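Local coordinates for protein (7,8-dihydro-6-hydroxymethylpterin-pyrophosphokinase) (Haemophilus influenzae, PDB 1CBK) that probably catalyses the transfer of pyrophosphate from ATP to 6-hydroxymethyl-7,8-dihydropterin, a step in the folate biosynthesis pathway, at residues H20-A25 with L94-L99; V124-F129 with H153-L158; I105-R110 with P114-H119; I6-N11 with K24-L29. One frame throughout, in Å; residues are numbered along the deposited sequence.

Interaction 1 of 4, residues H20-A25 with L94-L99; sequences HAALKA and LDLDIL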
loop_
_atom_site.group_PDB
_atom_site.type_symbol
_atom_site.label_atom_id
_atom_site.label_comp_id
_atom_site.label_asym_id
_atom_site.label_seq_id
_atom_site.Cartn_x
_atom_site.Cartn_y
_atom_site.Cartn_z
ATOM N N HIS A 20 -10.390 17.895 13.355
ATOM C CA HIS A 20 -11.541 18.814 13.447
ATOM C C HIS A 20 -11.270 20.077 12.626
ATOM O O HIS A 20 -12.133 20.545 11.879
ATOM C CB HIS A 20 -11.862 19.203 14.895
ATOM C CG HIS A 20 -12.538 18.120 15.679
ATOM N ND1 HIS A 20 -13.598 17.399 15.186
ATOM C CD2 HIS A 20 -12.327 17.671 16.938
ATOM C CE1 HIS A 20 -14.022 16.548 16.111
ATOM N NE2 HIS A 20 -13.264 16.695 17.182
ATOM N N ALA A 21 -10.054 20.601 12.711
ATOM C CA ALA A 21 -9.742 21.796 11.941
ATOM C C ALA A 21 -9.803 21.511 10.444
ATOM O O ALA A 21 -10.291 22.344 9.680
ATOM C CB ALA A 21 -8.364 22.349 12.322
ATOM N N ALA A 22 -9.306 20.346 10.019
ATOM C CA ALA A 22 -9.315 20.004 8.593
ATOM C C ALA A 22 -10.746 19.800 8.054
ATOM O O ALA A 22 -11.061 20.204 6.935
ATOM C CB ALA A 22 -8.449 18.778 8.335
ATOM N N LEU A 23 -11.604 19.184 8.863
ATOM C CA LEU A 23 -12.991 18.938 8.493
ATOM C C LEU A 23 -13.756 20.261 8.365
ATOM O O LEU A 23 -14.555 20.434 7.442
ATOM C CB LEU A 23 -13.643 17.986 9.504
ATOM C CG LEU A 23 -13.093 16.555 9.316
ATOM C CD1 LEU A 23 -13.357 15.698 10.529
ATOM C CD2 LEU A 23 -13.714 15.904 8.087
ATOM N N LYS A 24 -13.492 21.195 9.278
ATOM C CA LYS A 24 -14.110 22.510 9.226
ATOM C C LYS A 24 -13.672 23.186 7.921
ATOM O O LYS A 24 -14.510 23.701 7.176
ATOM C CB LYS A 24 -13.674 23.337 10.440
ATOM C CG LYS A 24 -14.105 24.825 10.438
ATOM C CD LYS A 24 -13.624 25.489 11.738
ATOM C CE LYS A 24 -13.996 26.956 11.826
ATOM N NZ LYS A 24 -13.895 27.475 13.245
ATOM N N ALA A 25 -12.375 23.181 7.628
ATOM C CA ALA A 25 -11.887 23.788 6.399
ATOM C C ALA A 25 -12.516 23.146 5.134
ATOM O O ALA A 25 -12.906 23.862 4.210
ATOM C CB ALA A 25 -10.365 23.729 6.330
ATOM N N LEU A 94 -0.888 16.242 9.775
ATOM C CA LEU A 94 -2.095 16.014 8.977
ATOM C C LEU A 94 -1.823 15.549 7.547
ATOM O O LEU A 94 -0.914 16.046 6.885
ATOM C CB LEU A 94 -2.927 17.321 8.886
ATOM C CG LEU A 94 -4.227 17.306 8.053
ATOM C CD1 LEU A 94 -5.336 16.618 8.853
ATOM C CD2 LEU A 94 -4.634 18.727 7.698
ATOM N N ASP A 95 -2.636 14.609 7.085
ATOM C CA ASP A 95 -2.593 14.115 5.709
ATOM C C ASP A 95 -4.057 14.026 5.255
ATOM O O ASP A 95 -4.879 13.473 5.975
ATOM C CB ASP A 95 -1.976 12.703 5.616
ATOM C CG ASP A 95 -0.524 12.714 5.182
ATOM O OD1 ASP A 95 0.039 13.795 4.961
ATOM O OD2 ASP A 95 0.064 11.623 5.063
ATOM N N LEU A 96 -4.362 14.633 4.109
ATOM C CA LEU A 96 -5.697 14.608 3.496
ATOM C C LEU A 96 -5.474 13.879 2.177
ATOM O O LEU A 96 -4.597 14.267 1.415
ATOM C CB LEU A 96 -6.209 16.031 3.214
ATOM C CG LEU A 96 -6.393 16.903 4.462
ATOM C CD1 LEU A 96 -6.980 18.258 4.069
ATOM C CD2 LEU A 96 -7.299 16.183 5.455
ATOM N N ASP A 97 -6.234 12.820 1.912
ATOM C CA ASP A 97 -6.059 12.048 0.674
ATOM C C ASP A 97 -7.402 11.774 -0.038
ATOM O O ASP A 97 -8.359 11.362 0.602
ATOM C CB ASP A 97 -5.412 10.683 0.980
ATOM C CG ASP A 97 -3.954 10.795 1.393
ATOM O OD1 ASP A 97 -3.154 11.367 0.621
ATOM O OD2 ASP A 97 -3.604 10.289 2.481
ATOM N N ILE A 98 -7.467 12.019 -1.342
ATOM C CA ILE A 98 -8.695 11.740 -2.089
ATOM C C ILE A 98 -8.718 10.225 -2.358
ATOM O O ILE A 98 -7.861 9.695 -3.055
ATOM C CB ILE A 98 -8.744 12.476 -3.451
ATOM C CG1 ILE A 98 -8.616 13.990 -3.270
ATOM C CG2 ILE A 98 -10.077 12.155 -4.137
ATOM C CD1 ILE A 98 -8.194 14.739 -4.535
ATOM N N LEU A 99 -9.648 9.523 -1.725
ATOM C CA LEU A 99 -9.763 8.080 -1.899
ATOM C C LEU A 99 -10.547 7.763 -3.160
ATOM O O LEU A 99 -10.147 6.918 -3.956
ATOM C CB LEU A 99 -10.506 7.454 -0.728
ATOM C CG LEU A 99 -9.949 7.469 0.688
ATOM C CD1 LEU A 99 -10.996 6.844 1.635
ATOM C CD2 LEU A 99 -8.639 6.661 0.734
#
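Leu94 meets Ala22 through the fork at its end. CB itself stays well short of the helix; with CG anti to the backbone N (chi1 178°), the chain then runs on toward the helix, and CG comes within 4.5 Å of Ala22 CB. From CG the two branches straddle that methyl group, CD1 lying 3.8 Å and CD2 3.9 Å from Ala22 CB. A second leucine arrives from the strand: Leu96 CD2 stands 4.0 Å from Ala22 CB and 3.9 Å from Leu94 CD1, so the alanine methyl rests against branches of both leucines. Leu94 and Leu96 bracket Asp95, whose side chain leaves the opposite face of strand 95-101, touches the bound pterin and forms salt bridges with Arg83 and Arg92. Helix 15-27 thus packs on one face of the antiparallel sheet while the ligand is met from the other. Gln81 packs against Ala22 and Leu94, and Leu74 of helix 67-80 on Leu96. No hydrogen bond passes between the segments: the contact is buried and made by leucine methyls against an alanine methyl, so it should draw on exclusion of water and close fit, with little directional demand.

Interaction 2 of 4, residues V124-F129 with H153-L158; sequences VIVPLF and HKMIKL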
loop_
_atom_site.group_PDB
_atom_site.type_symbol
_atom_site.label_atom_id
_atom_site.label_comp_id
_atom_site.label_asym_id
_atom_site.label_seq_id
_atom_site.Cartn_x
_atom_site.Cartn_y
_atom_site.Cartn_z
ATOM N N VAL A 124 -8.521 3.017 6.892
ATOM C CA VAL A 124 -9.125 3.638 5.743
ATOM C C VAL A 124 -10.449 2.902 5.471
ATOM O O VAL A 124 -11.523 3.522 5.403
ATOM C CB VAL A 124 -8.240 3.504 4.502
ATOM C CG1 VAL A 124 -9.038 3.870 3.241
ATOM C CG2 VAL A 124 -7.036 4.402 4.602
ATOM N N ILE A 125 -10.379 1.570 5.362
ATOM C CA ILE A 125 -11.564 0.771 5.027
ATOM C C ILE A 125 -12.632 0.654 6.093
ATOM O O ILE A 125 -13.828 0.665 5.766
ATOM C CB ILE A 125 -11.182 -0.627 4.483
ATOM C CG1 ILE A 125 -10.405 -0.478 3.167
ATOM C CG2 ILE A 125 -12.438 -1.543 4.310
ATOM C CD1 ILE A 125 -11.196 0.126 2.005
ATOM N N VAL A 126 -12.235 0.550 7.358
ATOM C CA VAL A 126 -13.225 0.439 8.426
ATOM C C VAL A 126 -14.089 1.714 8.515
ATOM O O VAL A 126 -15.329 1.618 8.623
ATOM C CB VAL A 126 -12.581 0.044 9.774
ATOM C CG1 VAL A 126 -13.534 0.270 10.933
ATOM C CG2 VAL A 126 -12.117 -1.406 9.700
ATOM N N PRO A 127 -13.452 2.916 8.530
ATOM C CA PRO A 127 -14.203 4.187 8.594
ATOM C C PRO A 127 -15.071 4.374 7.311
ATOM O O PRO A 127 -16.190 4.869 7.391
ATOM C CB PRO A 127 -13.105 5.267 8.642
ATOM C CG PRO A 127 -11.922 4.584 9.129
ATOM C CD PRO A 127 -12.014 3.122 8.795
ATOM N N LEU A 128 -14.532 4.048 6.142
ATOM C CA LEU A 128 -15.298 4.166 4.883
ATOM C C LEU A 128 -16.567 3.294 4.936
ATOM O O LEU A 128 -17.652 3.742 4.576
ATOM C CB LEU A 128 -14.429 3.768 3.665
ATOM C CG LEU A 128 -15.042 3.877 2.251
ATOM C CD1 LEU A 128 -15.519 5.303 1.990
ATOM C CD2 LEU A 128 -14.017 3.485 1.196
ATOM N N PHE A 129 -16.419 2.059 5.417
ATOM C CA PHE A 129 -17.535 1.119 5.529
ATOM C C PHE A 129 -18.604 1.652 6.469
ATOM O O PHE A 129 -19.806 1.435 6.265
ATOM C CB PHE A 129 -17.020 -0.233 6.015
ATOM C CG PHE A 129 -18.097 -1.257 6.246
ATOM C CD1 PHE A 129 -18.960 -1.637 5.221
ATOM C CD2 PHE A 129 -18.240 -1.855 7.495
ATOM C CE1 PHE A 129 -19.961 -2.606 5.432
ATOM C CE2 PHE A 129 -19.224 -2.818 7.722
ATOM C CZ PHE A 129 -20.089 -3.195 6.684
ATOM N N HIS A 153 -9.938 -6.044 13.835
ATOM C CA HIS A 153 -9.065 -4.885 14.059
ATOM C C HIS A 153 -9.103 -4.445 15.528
ATOM O O HIS A 153 -10.121 -4.614 16.228
ATOM C CB HIS A 153 -9.451 -3.714 13.138
ATOM C CG HIS A 153 -10.698 -2.994 13.555
ATOM N ND1 HIS A 153 -10.702 -2.004 14.516
ATOM C CD2 HIS A 153 -11.982 -3.126 13.149
ATOM C CE1 HIS A 153 -11.934 -1.560 14.686
ATOM N NE2 HIS A 153 -12.731 -2.222 13.867
ATOM N N LYS A 154 -7.995 -3.901 16.008
ATOM C CA LYS A 154 -7.945 -3.456 17.384
ATOM C C LYS A 154 -7.978 -1.917 17.540
ATOM O O LYS A 154 -7.535 -1.386 18.563
ATOM C CB LYS A 154 -6.723 -4.066 18.074
ATOM C CG LYS A 154 -6.797 -5.590 18.207
ATOM C CD LYS A 154 -5.508 -6.136 18.812
ATOM C CE LYS A 154 -5.354 -7.655 18.639
ATOM N NZ LYS A 154 -3.979 -8.116 19.039
ATOM N N MET A 155 -8.500 -1.218 16.527
ATOM C CA MET A 155 -8.572 0.245 16.585
ATOM C C MET A 155 -9.569 0.671 17.646
ATOM O O MET A 155 -10.535 -0.060 17.929
ATOM C CB MET A 155 -8.952 0.832 15.230
ATOM C CG MET A 155 -7.997 0.464 14.114
ATOM S SD MET A 155 -8.298 1.413 12.593
ATOM C CE MET A 155 -9.944 0.813 12.129
ATOM N N ILE A 156 -9.321 1.827 18.259
ATOM C CA ILE A 156 -10.216 2.339 19.293
ATOM C C ILE A 156 -11.113 3.401 18.683
ATOM O O ILE A 156 -10.614 4.365 18.107
ATOM C CB ILE A 156 -9.433 3.011 20.461
ATOM C CG1 ILE A 156 -8.435 2.024 21.084
ATOM C CG2 ILE A 156 -10.401 3.551 21.497
ATOM C CD1 ILE A 156 -9.083 0.757 21.620
ATOM N N LYS A 157 -12.424 3.221 18.778
ATOM C CA LYS A 157 -13.347 4.225 18.260
ATOM C C LYS A 157 -13.489 5.306 19.341
ATOM O O LYS A 157 -14.107 5.079 20.379
ATOM C CB LYS A 157 -14.695 3.595 17.954
ATOM C CG LYS A 157 -15.764 4.605 17.672
ATOM C CD LYS A 157 -16.633 4.214 16.502
ATOM C CE LYS A 157 -17.309 2.901 16.678
ATOM N NZ LYS A 157 -18.593 2.911 15.933
ATOM N N LEU A 158 -12.915 6.478 19.084
ATOM C CA LEU A 158 -12.923 7.581 20.046
ATOM C C LEU A 158 -14.270 8.258 20.230
ATOM O O LEU A 158 -15.236 7.962 19.527
ATOM C CB LEU A 158 -11.883 8.622 19.634
ATOM C CG LEU A 158 -10.464 8.092 19.423
ATOM C CD1 LEU A 158 -9.565 9.205 18.885
ATOM C CD2 LEU A 158 -9.924 7.487 20.736
#
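Val126 and His153 mark the nearest approach of the two backbones, 8.8 Å between their CA atoms, where helix 122-131, kinked at Pro127, faces the loop leading into strand 156-157. The side chains bridge that gap. Met155 and Val126 reach toward each other tip to tip, and Met155 CE comes to 3.6 Å from Val126 CB, with both valine methyls close by. The same methionine methyl lies over one face of the His153 ring, 3.7 Å above its plane and offset toward the rim, because the thioether is bent at its last torsion (chi3 -65°). His153 approaches the valine from the opposite direction: its CD2 is 3.9 Å from Val126 CG2, and its NE2 is 3.9 Å from Val126 CG1. The imidazole is steadied from within its own segment, since the backbone N of Met155 donates to His153 ND1 (3.1 Å, 142°) almost in the ring plane. That use of ND1 as acceptor is consistent with its being unprotonated. Met155 also packs on Phe123 and Ser43, two residues of the pterin pocket. This is the C-terminal tail of the HPPK fold, laid against a helix before strand 156-157 joins the sheet as an antiparallel edge strand beside strand 32-43.

Interaction 3 of 4, residues I105-R110 with P114-H119; sequences IIQNER and PHYDMH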
loop_
_atom_site.group_PDB
_atom_site.type_symbol
_atom_site.label_atom_id
_atom_site.label_comp_id
_atom_site.label_asym_id
_atom_site.label_seq_id
_atom_site.Cartn_x
_atom_site.Cartn_y
_atom_site.Cartn_z
ATOM N N ILE A 105 -11.672 6.929 -12.478
ATOM C CA ILE A 105 -10.354 6.355 -12.329
ATOM C C ILE A 105 -9.437 7.409 -12.925
ATOM O O ILE A 105 -9.510 7.693 -14.113
ATOM C CB ILE A 105 -10.237 4.993 -13.060
ATOM C CG1 ILE A 105 -11.182 3.996 -12.394
ATOM C CG2 ILE A 105 -8.811 4.460 -12.998
ATOM C CD1 ILE A 105 -11.047 2.599 -12.911
ATOM N N ILE A 106 -8.612 8.023 -12.074
ATOM C CA ILE A 106 -7.700 9.076 -12.487
ATOM C C ILE A 106 -6.311 8.683 -12.045
ATOM O O ILE A 106 -6.039 8.524 -10.869
ATOM C CB ILE A 106 -8.100 10.424 -11.836
ATOM C CG1 ILE A 106 -9.563 10.722 -12.149
ATOM C CG2 ILE A 106 -7.235 11.562 -12.352
ATOM C CD1 ILE A 106 -10.090 11.893 -11.448
ATOM N N GLN A 107 -5.433 8.480 -13.005
ATOM C CA GLN A 107 -4.075 8.087 -12.682
ATOM C C GLN A 107 -3.202 8.951 -13.590
ATOM O O GLN A 107 -3.080 8.669 -14.782
ATOM C CB GLN A 107 -3.875 6.577 -12.936
ATOM C CG GLN A 107 -4.967 5.643 -12.351
ATOM C CD GLN A 107 -4.883 5.407 -10.837
ATOM O OE1 GLN A 107 -3.842 5.639 -10.213
ATOM N NE2 GLN A 107 -5.971 4.887 -10.252
ATOM N N ASN A 108 -2.707 10.064 -13.040
ATOM C CA ASN A 108 -1.862 11.018 -13.773
ATOM C C ASN A 108 -0.679 11.502 -12.940
ATOM O O ASN A 108 -0.374 10.911 -11.914
ATOM C CB ASN A 108 -2.677 12.209 -14.341
ATOM C CG ASN A 108 -3.457 12.998 -13.282
ATOM O OD1 ASN A 108 -4.645 13.269 -13.466
ATOM N ND2 ASN A 108 -2.789 13.418 -12.212
ATOM N N GLU A 109 -0.046 12.597 -13.352
ATOM C CA GLU A 109 1.126 13.138 -12.645
ATOM C C GLU A 109 0.917 13.533 -11.190
ATOM O O GLU A 109 1.828 13.388 -10.374
ATOM C CB GLU A 109 1.678 14.349 -13.405
ATOM C CG GLU A 109 2.846 14.043 -14.326
ATOM C CD GLU A 109 4.182 14.279 -13.653
ATOM O OE1 GLU A 109 4.561 15.470 -13.495
ATOM O OE2 GLU A 109 4.845 13.285 -13.276
ATOM N N ARG A 110 -0.274 14.057 -10.889
ATOM C CA ARG A 110 -0.622 14.508 -9.546
ATOM C C ARG A 110 -1.630 13.639 -8.795
ATOM O O ARG A 110 -1.700 13.704 -7.567
ATOM C CB ARG A 110 -1.165 15.940 -9.614
ATOM C CG ARG A 110 -0.222 16.965 -10.256
ATOM C CD ARG A 110 -0.809 18.383 -10.209
ATOM N NE ARG A 110 -0.981 18.827 -8.823
ATOM C CZ ARG A 110 -1.907 19.690 -8.413
ATOM N NH1 ARG A 110 -2.775 20.216 -9.275
ATOM N NH2 ARG A 110 -1.969 20.020 -7.127
ATOM N N PRO A 114 -8.414 5.327 -7.955
ATOM C CA PRO A 114 -8.164 4.950 -6.555
ATOM C C PRO A 114 -6.665 4.693 -6.295
ATOM O O PRO A 114 -5.870 4.600 -7.226
ATOM C CB PRO A 114 -8.916 3.618 -6.426
ATOM C CG PRO A 114 -9.963 3.689 -7.487
ATOM C CD PRO A 114 -9.274 4.338 -8.627
ATOM N N HIS A 115 -6.278 4.657 -5.024
ATOM C CA HIS A 115 -4.900 4.305 -4.662
ATOM C C HIS A 115 -5.163 3.006 -3.899
ATOM O O HIS A 115 -5.625 3.012 -2.746
ATOM C CB HIS A 115 -4.227 5.347 -3.774
ATOM C CG HIS A 115 -2.785 5.049 -3.497
ATOM N ND1 HIS A 115 -2.358 3.832 -3.000
ATOM C CD2 HIS A 115 -1.666 5.796 -3.668
ATOM C CE1 HIS A 115 -1.042 3.844 -2.882
ATOM N NE2 HIS A 115 -0.598 5.023 -3.278
ATOM N N TYR A 116 -4.946 1.893 -4.593
ATOM C CA TYR A 116 -5.258 0.579 -4.057
ATOM C C TYR A 116 -4.601 0.120 -2.804
ATOM O O TYR A 116 -5.191 -0.665 -2.085
ATOM C CB TYR A 116 -5.213 -0.476 -5.166
ATOM C CG TYR A 116 -6.152 -0.126 -6.317
ATOM C CD1 TYR A 116 -7.491 -0.518 -6.305
ATOM C CD2 TYR A 116 -5.692 0.599 -7.420
ATOM C CE1 TYR A 116 -8.349 -0.195 -7.382
ATOM C CE2 TYR A 116 -6.548 0.919 -8.510
ATOM C CZ TYR A 116 -7.862 0.515 -8.481
ATOM O OH TYR A 116 -8.675 0.775 -9.568
ATOM N N ASP A 117 -3.419 0.639 -2.493
ATOM C CA ASP A 117 -2.752 0.249 -1.242
ATOM C C ASP A 117 -3.576 0.694 -0.042
ATOM O O ASP A 117 -3.531 0.060 1.017
ATOM C CB ASP A 117 -1.351 0.852 -1.132
ATOM C CG ASP A 117 -0.336 0.099 -1.941
ATOM O OD1 ASP A 117 -0.397 -1.159 -1.965
ATOM O OD2 ASP A 117 0.537 0.772 -2.526
ATOM N N MET A 118 -4.377 1.740 -0.237
ATOM C CA MET A 118 -5.204 2.271 0.828
ATOM C C MET A 118 -6.392 1.383 1.151
ATOM O O MET A 118 -6.871 1.368 2.284
ATOM C CB MET A 118 -5.564 3.727 0.550
ATOM C CG MET A 118 -4.284 4.574 0.526
ATOM S SD MET A 118 -4.477 6.338 0.639
ATOM C CE MET A 118 -4.827 6.488 2.299
ATOM N N HIS A 119 -6.729 0.497 0.219
ATOM C CA HIS A 119 -7.818 -0.445 0.457
ATOM C C HIS A 119 -7.340 -1.603 1.331
ATOM O O HIS A 119 -8.153 -2.400 1.807
ATOM C CB HIS A 119 -8.394 -0.941 -0.861
ATOM C CG HIS A 119 -8.844 0.164 -1.769
ATOM N ND1 HIS A 119 -9.220 -0.058 -3.076
ATOM C CD2 HIS A 119 -8.979 1.501 -1.555
ATOM C CE1 HIS A 119 -9.570 1.091 -3.631
ATOM N NE2 HIS A 119 -9.431 2.051 -2.730
#
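Ile105 meets Pro114 with its CG1 4.2 Å from Pro114 CD, and its CD1 comes to 4.5 Å from Tyr116 OH. Ile106 belongs to the backbone frame, hydrogen-bonded to Ile113 in the small beta-hairpin of strands 106-107 and 112-113; segment 114-119 is the chain running out of that hairpin toward helix 122-131, and it sets off through a cis peptide bond before Pro114. Gln107 supplies the polar link. Its side chain folds over at the second torsion (chi2 -76°), which carries the amide across to Pro114, and NE2 donates to Pro114 O at 3.0 Å in a nearly straight bond (169°). The donor lies in the carbonyl plane on a lone pair, and the oxygen lies in the plane of the amide. Pro114 CD flanks the same nitrogen, 3.7 Å from Gln107 NE2, and Pro114 CB rests over one face of the Tyr116 ring. Gln107 OE1 has a weak hydrogen bond to Trp89 of the second subunit, whose indole also meets Tyr116 and His115 edge-to-face. Farther along, Asn108 O accepts a hydrogen bond from Arg88 of the second subunit.

Interaction 4 of 4, residues I6-N11 with K24-L29; sequences IALGSN and KAISQL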
loop_
_atom_site.group_PDB
_atom_site.type_symbol
_atom_site.label_atom_id
_atom_site.label_comp_id
_atom_site.label_asym_id
_atom_site.label_seq_id
_atom_site.Cartn_x
_atom_site.Cartn_y
_atom_site.Cartn_z
ATOM N N ILE A 6 -12.743 11.381 1.251
ATOM C CA ILE A 6 -11.440 11.901 1.675
ATOM C C ILE A 6 -10.979 11.205 2.957
ATOM O O ILE A 6 -11.745 11.078 3.918
ATOM C CB ILE A 6 -11.530 13.440 1.902
ATOM C CG1 ILE A 6 -11.921 14.117 0.580
ATOM C CG2 ILE A 6 -10.196 14.008 2.443
ATOM C CD1 ILE A 6 -12.331 15.544 0.743
ATOM N N ALA A 7 -9.739 10.719 2.946
ATOM C CA ALA A 7 -9.157 10.052 4.109
ATOM C C ALA A 7 -8.336 11.095 4.877
ATOM O O ALA A 7 -7.637 11.909 4.268
ATOM C CB ALA A 7 -8.249 8.878 3.663
ATOM N N LEU A 8 -8.462 11.097 6.199
ATOM C CA LEU A 8 -7.713 12.032 7.047
ATOM C C LEU A 8 -6.937 11.257 8.113
ATOM O O LEU A 8 -7.466 10.330 8.715
ATOM C CB LEU A 8 -8.656 13.031 7.761
ATOM C CG LEU A 8 -9.675 13.881 6.998
ATOM C CD1 LEU A 8 -10.969 13.099 6.778
ATOM C CD2 LEU A 8 -9.925 15.157 7.787
ATOM N N GLY A 9 -5.714 11.689 8.389
ATOM C CA GLY A 9 -4.916 11.022 9.409
ATOM C C GLY A 9 -3.954 11.995 10.063
ATOM O O GLY A 9 -3.566 12.983 9.442
ATOM N N SER A 10 -3.604 11.751 11.321
ATOM C CA SER A 10 -2.663 12.627 12.040
ATOM C C SER A 10 -2.156 11.929 13.269
ATOM O O SER A 10 -2.894 11.153 13.878
ATOM C CB SER A 10 -3.359 13.929 12.497
ATOM O OG SER A 10 -2.569 14.678 13.432
ATOM N N ASN A 11 -0.900 12.155 13.621
ATOM C CA ASN A 11 -0.378 11.586 14.864
ATOM C C ASN A 11 0.548 12.592 15.576
ATOM O O ASN A 11 1.311 12.214 16.465
ATOM C CB ASN A 11 0.337 10.225 14.670
ATOM C CG ASN A 11 1.729 10.346 14.074
ATOM O OD1 ASN A 11 2.042 11.278 13.328
ATOM N ND2 ASN A 11 2.555 9.352 14.344
ATOM N N LYS A 24 -13.492 21.195 9.278
ATOM C CA LYS A 24 -14.110 22.510 9.226
ATOM C C LYS A 24 -13.672 23.186 7.921
ATOM O O LYS A 24 -14.510 23.701 7.176
ATOM C CB LYS A 24 -13.674 23.337 10.440
ATOM C CG LYS A 24 -14.105 24.825 10.438
ATOM C CD LYS A 24 -13.624 25.489 11.738
ATOM C CE LYS A 24 -13.996 26.956 11.826
ATOM N NZ LYS A 24 -13.895 27.475 13.245
ATOM N N ALA A 25 -12.375 23.181 7.628
ATOM C CA ALA A 25 -11.887 23.788 6.399
ATOM C C ALA A 25 -12.516 23.146 5.134
ATOM O O ALA A 25 -12.906 23.862 4.210
ATOM C CB ALA A 25 -10.365 23.729 6.330
ATOM N N ILE A 26 -12.593 21.810 5.096
ATOM C CA ILE A 26 -13.196 21.094 3.962
ATOM C C ILE A 26 -14.682 21.502 3.820
ATOM O O ILE A 26 -15.158 21.780 2.706
ATOM C CB ILE A 26 -13.087 19.548 4.135
ATOM C CG1 ILE A 26 -11.636 19.073 3.950
ATOM C CG2 ILE A 26 -13.980 18.842 3.143
ATOM C CD1 ILE A 26 -11.365 17.636 4.468
ATOM N N SER A 27 -15.389 21.599 4.945
ATOM C CA SER A 27 -16.796 21.980 4.920
ATOM C C SER A 27 -17.025 23.406 4.354
ATOM O O SER A 27 -18.108 23.698 3.833
ATOM C CB SER A 27 -17.407 21.873 6.323
ATOM O OG SER A 27 -16.983 22.951 7.128
ATOM N N GLN A 28 -16.006 24.267 4.440
ATOM C CA GLN A 28 -16.082 25.660 3.973
ATOM C C GLN A 28 -15.634 25.890 2.511
ATOM O O GLN A 28 -15.648 27.013 2.034
ATOM C CB GLN A 28 -15.274 26.571 4.914
ATOM C CG GLN A 28 -15.838 26.627 6.332
ATOM C CD GLN A 28 -14.999 27.480 7.276
ATOM O OE1 GLN A 28 -13.788 27.617 7.099
ATOM N NE2 GLN A 28 -15.629 28.014 8.313
ATOM N N LEU A 29 -15.204 24.838 1.827
ATOM C CA LEU A 29 -14.771 24.955 0.439
ATOM C C LEU A 29 -15.922 25.367 -0.489
ATOM O O LEU A 29 -17.047 24.904 -0.351
ATOM C CB LEU A 29 -14.178 23.613 -0.046
ATOM C CG LEU A 29 -12.835 23.178 0.532
ATOM C CD1 LEU A 29 -12.461 21.812 -0.025
ATOM C CD2 LEU A 29 -11.774 24.222 0.218
#
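Ile26 sends its longer branch toward Ile6 and Leu8 by an extended chain: CG1 lies anti to the carbonyl carbon (chi1 -71°) and CD1 continues outward (chi2 165°), which makes CD1 the point of the helix that meets the strand. On the strand side, Leu8 is turned at its second torsion (chi2 85°) and offers CD2. The resulting contacts are loose and wholly apolar. Ile26 CD1 stands 4.3 Å from Ile6 CG2, the short branch of that isoleucine, and 4.4 Å from Leu8 CD2; the Ile6 CD1 methyl also comes to 4.4 Å from Ile26 CD1. One methyl from the helix is therefore set against two residues, one apart, on the same face of strand 2-10. Between them, Ala7 turns to the other face of the sheet and packs on Leu99. Strand 2-10, helix 15-27 and strand 32-43 form a beta-alpha-beta crossover with strand 54-63 lying between the two parallel strands, the split arrangement of a ferredoxin-like sheet. Ile26 sits near the end of that helix, also against Ile61 of strand 54-63 and against Leu74 and Ile77 of helix 67-80. In the last turn of the helix, Ser27 OG donates to Lys24 O at 2.6 Å, from a position tilted out of the carbonyl plane, and Gln28 N adds only a weak bond to that oxygen while binding Ala25 O at 3.1 Å. The strand, for its part, runs on from Leu8 to Gly9, which touches the bound pterin, and Leu8 O accepts a hydrogen bond from Asn56, another residue of the pocket.

From the N terminus, interaction 4 comes first, closing the short connection from strand 2-10 to helix 15-27. Before it closes, interaction 1 has opened on the same helix, so the two overlap at Lys24 and Ala25 and cross; interaction 1 then spans a far longer loop to strand 95-101, the neighbour of strand 2-10 in the sheet. Their centres lie about 2 Å apart. Interaction 3 follows in series as a tight local closure around the hairpin of strands 106-107 and 112-113, and interaction 2 comes last, bringing the C-terminal tail to helix 122-131. Direct packing joins the series: Leu99 of interaction 1 touches Val124 of interaction 2 and Met118 of interaction 3.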